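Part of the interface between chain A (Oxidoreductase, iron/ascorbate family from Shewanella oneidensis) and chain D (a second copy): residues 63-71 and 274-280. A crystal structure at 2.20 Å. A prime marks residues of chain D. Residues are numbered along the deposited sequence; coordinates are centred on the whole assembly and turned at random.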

ATOM      1  N   ARG A  63      10.884  -3.752   2.350  1.00 23.51           N
ATOM      2  CA  ARG A  63      10.017  -2.793   1.647  1.00 26.85           C
ATOM      3  C   ARG A  63       8.541  -3.017   1.921  1.00 26.79           C
ATOM      4  O   ARG A  63       7.755  -2.059   2.010  1.00 28.86           O
ATOM      5  CB  ARG A  63      10.244  -2.838   0.114  1.00 28.61           C
ATOM      6  CG  ARG A  63      11.352  -1.918  -0.437  1.00 38.01           C
ATOM      7  CD  ARG A  63      12.625  -1.959   0.391  1.00 47.51           C
ATOM      8  NE  ARG A  63      13.493  -0.811   0.135  1.00 55.64           N
ATOM      9  CZ  ARG A  63      14.446  -0.377   0.966  1.00 59.94           C
ATOM     10  NH1 ARG A  63      14.674  -0.983   2.147  1.00 45.93           N
ATOM     11  NH2 ARG A  63      15.177   0.682   0.619  1.00 62.74           N
ATOM     12  N   GLU A  64       8.154  -4.276   2.061  1.00 26.70           N
ATOM     13  CA  GLU A  64       6.739  -4.605   2.160  1.00 25.64           C
ATOM     14  C   GLU A  64       6.199  -4.363   3.543  1.00 25.91           C
ATOM     15  O   GLU A  64       5.121  -3.801   3.677  1.00 29.17           O
ATOM     16  CB  GLU A  64       6.472  -6.054   1.729  1.00 26.27           C
ATOM     17  CG  GLU A  64       5.005  -6.360   1.647  1.00 26.44           C
ATOM     18  CD  GLU A  64       4.665  -7.779   1.242  1.00 27.19           C
ATOM     19  OE1 GLU A  64       5.561  -8.642   1.134  1.00 27.44           O
ATOM     20  OE2 GLU A  64       3.463  -8.023   0.996  1.00 26.93           O
ATOM     21  N   THR A  65       6.935  -4.771   4.577  1.00 25.75           N
ATOM     22  CA  THR A  65       6.408  -4.744   5.952  1.00 22.22           C
ATOM     23  C   THR A  65       7.095  -3.764   6.919  1.00 20.78           C
ATOM     24  O   THR A  65       6.694  -3.631   8.061  1.00 21.53           O
ATOM     25  CB  THR A  65       6.458  -6.148   6.545  1.00 23.92           C
ATOM     26  OG1 THR A  65       7.738  -6.735   6.291  1.00 22.13           O
ATOM     27  CG2 THR A  65       5.369  -7.025   5.912  1.00 24.53           C
ATOM     28  N   HIS A  66       8.140  -3.094   6.475  1.00 19.67           N
ATOM     29  CA  HIS A  66       8.806  -2.069   7.284  1.00 21.07           C
ATOM     30  C   HIS A  66       9.370  -2.511   8.643  1.00 20.69           C
ATOM     31  O   HIS A  66       9.513  -1.705   9.584  1.00 21.07           O
ATOM     32  CB  HIS A  66       7.891  -0.829   7.375  1.00 21.27           C
ATOM     33  CG  HIS A  66       7.622  -0.222   6.029  1.00 20.84           C
ATOM     34  ND1 HIS A  66       6.535  -0.574   5.261  1.00 22.33           N
ATOM     35  CD2 HIS A  66       8.343   0.649   5.283  1.00 20.30           C
ATOM     36  CE1 HIS A  66       6.580   0.077   4.113  1.00 22.73           C
ATOM     37  NE2 HIS A  66       7.668   0.823   4.099  1.00 20.71           N
ATOM     38  N   ASP A  67       9.735  -3.786   8.719  1.00 18.22           N
ATOM     39  CA  ASP A  67      10.511  -4.304   9.823  1.00 18.45           C
ATOM     40  C   ASP A  67      11.967  -4.273   9.425  1.00 19.61           C
ATOM     41  O   ASP A  67      12.317  -4.657   8.298  1.00 19.98           O
ATOM     42  CB  ASP A  67      10.097  -5.725  10.196  1.00 19.90           C
ATOM     43  CG  ASP A  67      10.180  -6.703   9.036  1.00 18.44           C
ATOM     44  OD1 ASP A  67       9.688  -6.381   7.932  1.00 20.39           O
ATOM     45  OD2 ASP A  67      10.724  -7.807   9.243  1.00 21.40           O
ATOM     46  N   GLY A  68      12.809  -3.801  10.342  1.00 18.73           N
ATOM     47  CA  GLY A  68      14.236  -3.720  10.094  1.00 18.90           C
ATOM     48  C   GLY A  68      14.855  -2.376  10.407  1.00 18.93           C
ATOM     49  O   GLY A  68      14.388  -1.635  11.276  1.00 19.53           O
ATOM     50  N   PHE A  69      15.946  -2.089   9.716  1.00 19.95           N
ATOM     51  CA  PHE A  69      16.766  -0.920   9.988  1.00 19.91           C
ATOM     52  C   PHE A  69      16.470   0.187   8.984  1.00 20.98           C
ATOM     53  O   PHE A  69      16.433  -0.077   7.769  1.00 18.06           O
ATOM     54  CB  PHE A  69      18.239  -1.287   9.874  1.00 20.50           C
ATOM     55  CG  PHE A  69      19.139  -0.115   9.870  1.00 19.67           C
ATOM     56  CD1 PHE A  69      19.158   0.749  10.948  1.00 22.38           C
ATOM     57  CD2 PHE A  69      19.957   0.150   8.788  1.00 25.08           C
ATOM     58  CE1 PHE A  69      19.980   1.862  10.942  1.00 25.33           C
ATOM     59  CE2 PHE A  69      20.793   1.251   8.785  1.00 27.69           C
ATOM     60  CZ  PHE A  69      20.801   2.107   9.863  1.00 27.64           C
ATOM     61  N   PHE A  70      16.290   1.404   9.510  1.00 20.93           N
ATOM     62  CA  PHE A  70      16.049   2.624   8.724  1.00 22.53           C
ATOM     63  C   PHE A  70      17.215   3.590   8.922  1.00 24.54           C
ATOM     64  O   PHE A  70      17.339   4.190   9.990  1.00 25.79           O
ATOM     65  CB  PHE A  70      14.781   3.335   9.211  1.00 21.81           C
ATOM     66  CG  PHE A  70      13.529   2.600   8.909  1.00 22.17           C
ATOM     67  CD1 PHE A  70      13.140   1.549   9.701  1.00 18.26           C
ATOM     68  CD2 PHE A  70      12.745   2.938   7.804  1.00 22.07           C
ATOM     69  CE1 PHE A  70      11.987   0.842   9.403  1.00 20.27           C
ATOM     70  CE2 PHE A  70      11.579   2.237   7.515  1.00 18.66           C
ATOM     71  CZ  PHE A  70      11.203   1.197   8.301  1.00 15.84           C
ATOM     72  N   PRO A  71      18.068   3.752   7.903  1.00 27.35           N
ATOM     73  CA  PRO A  71      19.176   4.686   8.002  1.00 28.25           C
ATOM     74  C   PRO A  71      18.709   6.119   7.895  1.00 29.22           C
ATOM     75  O   PRO A  71      17.636   6.359   7.362  1.00 25.92           O
ATOM     76  CB  PRO A  71      20.026   4.345   6.783  1.00 29.33           C
ATOM     77  CG  PRO A  71      19.077   3.794   5.795  1.00 28.62           C
ATOM     78  CD  PRO A  71      17.952   3.168   6.551  1.00 27.94           C
TER
ATOM     79  N   LEU D 274       4.162   7.872   8.339  1.00 16.85           N
ATOM     80  CA  LEU D 274       3.636   6.502   8.317  1.00 17.05           C
ATOM     81  C   LEU D 274       4.392   5.527   9.223  1.00 18.90           C
ATOM     82  O   LEU D 274       3.779   4.668   9.855  1.00 19.38           O
ATOM     83  CB  LEU D 274       3.614   5.958   6.895  1.00 17.09           C
ATOM     84  CG  LEU D 274       2.852   6.795   5.849  1.00 23.44           C
ATOM     85  CD1 LEU D 274       2.790   6.068   4.486  1.00 19.15           C
ATOM     86  CD2 LEU D 274       1.455   7.181   6.363  1.00 21.66           C
ATOM     87  N   ARG D 275       5.713   5.652   9.295  1.00 17.91           N
ATOM     88  CA  ARG D 275       6.479   4.853  10.246  1.00 18.52           C
ATOM     89  C   ARG D 275       6.129   5.273  11.671  1.00 20.34           C
ATOM     90  O   ARG D 275       6.019   4.424  12.562  1.00 20.75           O
ATOM     91  CB  ARG D 275       7.998   4.943  10.018  1.00 17.08           C
ATOM     92  CG  ARG D 275       8.452   4.771   8.585  1.00 22.59           C
ATOM     93  CD  ARG D 275       8.277   3.382   8.021  1.00 23.30           C
ATOM     94  NE  ARG D 275       6.891   2.978   7.762  1.00 24.13           N
ATOM     95  CZ  ARG D 275       6.217   3.155   6.621  1.00 20.14           C
ATOM     96  NH1 ARG D 275       6.742   3.770   5.576  1.00 21.33           N
ATOM     97  NH2 ARG D 275       4.984   2.694   6.525  1.00 20.17           N
ATOM     98  N   GLU D 276       5.927   6.568  11.882  1.00 19.26           N
ATOM     99  CA  GLU D 276       5.556   7.044  13.198  1.00 21.92           C
ATOM    100  C   GLU D 276       4.209   6.494  13.655  1.00 22.51           C
ATOM    101  O   GLU D 276       4.027   6.225  14.822  1.00 22.71           O
ATOM    102  CB  GLU D 276       5.535   8.565  13.242  1.00 23.40           C
ATOM    103  CG  GLU D 276       6.903   9.214  13.495  1.00 29.96           C
ATOM    104  CD  GLU D 276       6.870  10.724  13.298  1.00 37.11           C
ATOM    105  OE1 GLU D 276       5.760  11.307  13.218  1.00 38.22           O
ATOM    106  OE2 GLU D 276       7.962  11.321  13.218  1.00 40.28           O
ATOM    107  N   LEU D 277       3.281   6.324  12.722  1.00 22.53           N
ATOM    108  CA  LEU D 277       1.963   5.813  13.038  1.00 23.69           C
ATOM    109  C   LEU D 277       1.929   4.286  13.119  1.00 24.42           C
ATOM    110  O   LEU D 277       0.934   3.726  13.543  1.00 25.93           O
ATOM    111  CB  LEU D 277       0.963   6.252  11.976  1.00 23.72           C
ATOM    112  CG  LEU D 277       0.771   7.729  11.690  1.00 22.84           C
ATOM    113  CD1 LEU D 277      -0.062   7.859  10.408  1.00 25.62           C
ATOM    114  CD2 LEU D 277       0.111   8.401  12.846  1.00 26.24           C
ATOM    115  N   GLY D 278       2.992   3.611  12.693  1.00 22.36           N
ATOM    116  CA  GLY D 278       3.063   2.157  12.828  1.00 21.03           C
ATOM    117  C   GLY D 278       2.374   1.425  11.689  1.00 18.73           C
ATOM    118  O   GLY D 278       1.973   0.291  11.859  1.00 19.59           O
ATOM    119  N   VAL D 279       2.224   2.087  10.547  1.00 17.75           N
ATOM    120  CA  VAL D 279       1.615   1.516   9.352  1.00 18.72           C
ATOM    121  C   VAL D 279       2.598   0.528   8.689  1.00 21.38           C
ATOM    122  O   VAL D 279       3.741   0.889   8.375  1.00 20.67           O
ATOM    123  CB  VAL D 279       1.301   2.619   8.340  1.00 18.45           C
ATOM    124  CG1 VAL D 279       0.845   2.037   7.034  1.00 16.07           C
ATOM    125  CG2 VAL D 279       0.285   3.603   8.901  1.00 18.42           C
ATOM    126  N   LEU D 280       2.173  -0.710   8.472  1.00 22.97           N
ATOM    127  CA  LEU D 280       3.085  -1.706   7.898  1.00 27.85           C
ATOM    128  C   LEU D 280       3.438  -1.490   6.401  1.00 28.69           C
ATOM    129  O   LEU D 280       2.764  -0.855   5.581  1.00 26.97           O
ATOM    130  CB  LEU D 280       2.564  -3.119   8.135  1.00 28.35           C
ATOM    131  CG  LEU D 280       2.202  -3.458   9.583  1.00 29.22           C
ATOM    132  CD1 LEU D 280       1.821  -4.923   9.691  1.00 32.99           C
ATOM    133  CD2 LEU D 280       3.326  -3.168  10.512  1.00 27.59           C
ATOM    134  OXT LEU D 280       4.487  -1.959   5.961  1.00 32.12           O
TER

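The contact centres on His66, whose imidazole is held by the C-terminal carboxylate of Leu280′ at its edge and by the guanidinium of Arg275′ over one face. Together the two stretches bury 264 Å², most of it on these three residues. The His66 CA-to-CB bond points toward chain D from a backbone in the left-handed region (phi 59°, psi 28°). With chi1 in m and chi2 at 92°, the ring presents its ND1 edge to the chain end: His66 ND1 donates to Leu280′ OXT at 2.6 Å, with an N-H...O angle of 167°, so the carboxylate oxygen lies near the ring plane in line with the N-H. Histidine suits this place because one flat ring offers both a donor at its edge and a face for stacking.

The Arg275′ guanidinium lies flat on that face, centres 3.6 Å apart and planes at 12°. His66 NE2 and Arg275′ NH1 are 3.4 Å apart, but the angle is poor for a hydrogen bond; the contact is one of stacked planes. To reach this position the arginine folds rather than extends, with chi1 and chi2 both m, chi3 p and chi4 at 90°. The bend brings the Arg275′ guanidinium back to its own chain, where Arg275′ NH2 donates to Val279′ O at 2.9 Å (162°); NH1 is satisfied elsewhere in the structure. The aliphatic part is used as well: Arg275′ CD packs 3.5 Å from Phe70 CE2; the Phe70 CA-to-CB bond points toward chain D, and chi1 is m.

The helix ends in a Schellman motif at Gly278′, two residues before the terminus. Gly278′, at phi 84°, leaves the helix, with Val279′ N bonding to Leu274′ O at 3.1 Å and Gly278′ N to Arg275′ O at 3.1 Å. A side chain at Gly278′ would be jammed against the preceding carbonyl oxygen, so glycine fits the turn.

Leu280′ has the largest area covered by the other stretch, 72 Å², and its CA lies 4.9 Å from Thr65 CA. Its side chain (chi1 m, chi2 t) leaves CA sideways while the carboxylate meets His66. Leu280′ OXT also sits 3.0 Å from Glu64 O, a close approach of two acceptors and not a bond. Within chain A, Thr65 adopts chi1 p and its OG1 donates to Asp67 OD1 at 2.6 Å, a side-chain link spanning the residue that carries the imidazole.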